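Local coordinates for protein DyP2 (Amycolatopsis sp. ATCC 39116, PDB 4G2C) that binds haem and manganese(II) and probably oxidises dyes, lignin-related compounds and manganese with hydrogen peroxide, as a multifunctional dye-decolourising peroxidase, at residues A455-G459 against H460-A464. Sequence-based numbering, arbitrary orientation.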
ATOM      1  N   ALA A 455     -14.151 -20.851  11.697  1.00 36.02           N
ATOM      2  CA  ALA A 455     -14.953 -21.991  11.281  1.00 32.64           C
ATOM      3  C   ALA A 455     -13.985 -23.064  10.839  1.00 29.46           C
ATOM      4  O   ALA A 455     -13.362 -22.934   9.793  1.00 27.41           O
ATOM      5  CB  ALA A 455     -15.882 -21.608  10.136  1.00 27.26           C
ATOM      6  N   PRO A 456     -13.843 -24.127  11.643  1.00 32.36           N
ATOM      7  CA  PRO A 456     -12.887 -25.184  11.307  1.00 31.24           C
ATOM      8  C   PRO A 456     -13.218 -25.820   9.962  1.00 32.66           C
ATOM      9  O   PRO A 456     -12.312 -26.224   9.240  1.00 30.90           O
ATOM     10  CB  PRO A 456     -13.085 -26.209  12.434  1.00 35.00           C
ATOM     11  CG  PRO A 456     -13.747 -25.458  13.539  1.00 36.30           C
ATOM     12  CD  PRO A 456     -14.604 -24.438  12.864  1.00 35.70           C
ATOM     13  N   GLU A 457     -14.508 -25.892   9.631  1.00 32.36           N
ATOM     14  CA  GLU A 457     -14.959 -26.557   8.409  1.00 33.56           C
ATOM     15  C   GLU A 457     -15.520 -25.571   7.361  1.00 33.25           C
ATOM     16  O   GLU A 457     -16.570 -24.949   7.577  1.00 26.36           O
ATOM     17  CB  GLU A 457     -15.989 -27.630   8.759  1.00 33.48           C
ATOM     18  CG  GLU A 457     -16.692 -28.207   7.562  1.00 41.97           C
ATOM     19  CD  GLU A 457     -17.448 -29.488   7.884  1.00 52.23           C
ATOM     20  OE1 GLU A 457     -18.045 -29.588   8.984  1.00 52.36           O
ATOM     21  OE2 GLU A 457     -17.434 -30.398   7.027  1.00 53.11           O
ATOM     22  N   TRP A 458     -14.816 -25.457   6.229  1.00 28.41           N
ATOM     23  CA  TRP A 458     -15.070 -24.416   5.228  1.00 26.15           C
ATOM     24  C   TRP A 458     -16.508 -24.440   4.767  1.00 28.57           C
ATOM     25  O   TRP A 458     -16.985 -25.435   4.218  1.00 26.16           O
ATOM     26  CB  TRP A 458     -14.133 -24.581   4.018  1.00 23.38           C
ATOM     27  CG  TRP A 458     -14.102 -23.420   3.053  1.00 22.54           C
ATOM     28  CD1 TRP A 458     -13.275 -22.333   3.108  1.00 24.85           C
ATOM     29  CD2 TRP A 458     -14.891 -23.255   1.857  1.00 26.76           C
ATOM     30  NE1 TRP A 458     -13.498 -21.499   2.035  1.00 20.19           N
ATOM     31  CE2 TRP A 458     -14.486 -22.035   1.253  1.00 23.78           C
ATOM     32  CE3 TRP A 458     -15.894 -24.017   1.235  1.00 24.72           C
ATOM     33  CZ2 TRP A 458     -15.059 -21.552   0.075  1.00 23.05           C
ATOM     34  CZ3 TRP A 458     -16.466 -23.535   0.055  1.00 27.76           C
ATOM     35  CH2 TRP A 458     -16.044 -22.308  -0.511  1.00 24.82           C
ATOM     36  N   GLY A 459     -17.199 -23.334   4.993  1.00 27.37           N
ATOM     37  CA  GLY A 459     -18.568 -23.211   4.535  1.00 31.82           C
ATOM     38  C   GLY A 459     -19.633 -23.792   5.453  1.00 30.85           C
ATOM     39  O   GLY A 459     -20.806 -23.801   5.084  1.00 32.82           O
ATOM     40  N   HIS A 460     -19.244 -24.259   6.639  1.00 34.71           N
ATOM     41  CA  HIS A 460     -20.202 -24.823   7.608  1.00 36.50           C
ATOM     42  C   HIS A 460     -20.305 -24.002   8.890  1.00 38.34           C
ATOM     43  O   HIS A 460     -19.473 -23.134   9.149  1.00 36.73           O
ATOM     44  CB  HIS A 460     -19.864 -26.281   7.946  1.00 38.95           C
ATOM     45  CG  HIS A 460     -20.181 -27.231   6.840  1.00 43.82           C
ATOM     46  ND1 HIS A 460     -19.837 -26.983   5.527  1.00 43.03           N
ATOM     47  CD2 HIS A 460     -20.828 -28.422   6.843  1.00 49.46           C
ATOM     48  CE1 HIS A 460     -20.243 -27.986   4.770  1.00 45.52           C
ATOM     49  NE2 HIS A 460     -20.851 -28.871   5.543  1.00 52.07           N
ATOM     50  N   ASN A 461     -21.321 -24.291   9.700  1.00 44.50           N
ATOM     51  CA  ASN A 461     -21.611 -23.469  10.878  1.00 43.96           C
ATOM     52  C   ASN A 461     -20.847 -23.851  12.149  1.00 43.67           C
ATOM     53  O   ASN A 461     -21.015 -23.225  13.201  1.00 46.16           O
ATOM     54  CB  ASN A 461     -23.118 -23.442  11.164  1.00 49.68           C
ATOM     55  CG  ASN A 461     -23.651 -24.785  11.674  1.00 54.14           C
ATOM     56  OD1 ASN A 461     -22.884 -25.717  11.948  1.00 51.10           O
ATOM     57  ND2 ASN A 461     -24.972 -24.877  11.818  1.00 51.81           N
ATOM     58  N   ASN A 462     -20.021 -24.884  12.066  1.00 41.31           N
ATOM     59  CA  ASN A 462     -19.203 -25.248  13.212  1.00 44.99           C
ATOM     60  C   ASN A 462     -18.348 -24.045  13.591  1.00 47.93           C
ATOM     61  O   ASN A 462     -17.713 -23.436  12.723  1.00 41.78           O
ATOM     62  CB  ASN A 462     -18.322 -26.458  12.883  1.00 50.39           C
ATOM     63  CG  ASN A 462     -19.128 -27.648  12.335  1.00 58.30           C
ATOM     64  OD1 ASN A 462     -19.578 -28.519  13.095  1.00 55.90           O
ATOM     65  ND2 ASN A 462     -19.314 -27.683  11.012  1.00 48.64           N
ATOM     66  N   VAL A 463     -18.340 -23.679  14.869  1.00 42.97           N
ATOM     67  CA  VAL A 463     -17.497 -22.572  15.303  1.00 44.91           C
ATOM     68  C   VAL A 463     -16.605 -22.946  16.496  1.00 48.88           C
ATOM     69  O   VAL A 463     -17.018 -23.696  17.388  1.00 48.05           O
ATOM     70  CB  VAL A 463     -18.330 -21.329  15.629  1.00 48.26           C
ATOM     71  CG1 VAL A 463     -19.030 -21.515  16.962  1.00 55.05           C
ATOM     72  CG2 VAL A 463     -17.447 -20.077  15.645  1.00 44.27           C
ATOM     73  N   ALA A 464     -15.376 -22.431  16.494  1.00 42.23           N
ATOM     74  CA  ALA A 464     -14.403 -22.752  17.530  1.00 36.79           C
ATOM     75  C   ALA A 464     -13.616 -21.517  17.927  1.00 42.26           C
ATOM     76  O   ALA A 464     -13.258 -20.699  17.076  1.00 39.84           O
ATOM     77  CB  ALA A 464     -13.458 -23.822  17.049  1.00 37.28           C
TER
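A surface hairpin loop joins the short antiparallel strands 453-454 and 464-465, and Glu457 to His460 form a type II beta turn at its tip. The turn is closed by the backbone N-H of His460, which bonds to Glu457 O at 2.9 Å with an N-H...O angle of 155°. Gly459 supplies the positive phi of the third turn position, where a CB would press against the carbonyl O of Trp458. The extended Glu457 side chain, its CG turned beside the carbonyl carbon (chi1 170°), lies over one face of the His460 ring. Its CD stands 3.6 Å above the ring plane near the rim, carboxylate and imidazole only 17° apart, and CG makes a CH-pi contact with the same ring. His460 ND1 makes a weak hydrogen bond of 3.5 Å to Trp458 O. The Trp458 side chain points away from the second half of the loop, and its NE1 bonds to Leu318 O. Nearer the strands, Asn462 O receives a CA-H...O contact from Ala455 CA (3.4 Å) and touches Pro456 CD, while Pro456 CG meets Ala464 CB at 3.9 Å. Were His460 protonated, the stacked carboxylate, with Glu457 OE2 4.0 Å from His460 NE2, would probably stabilise its charge.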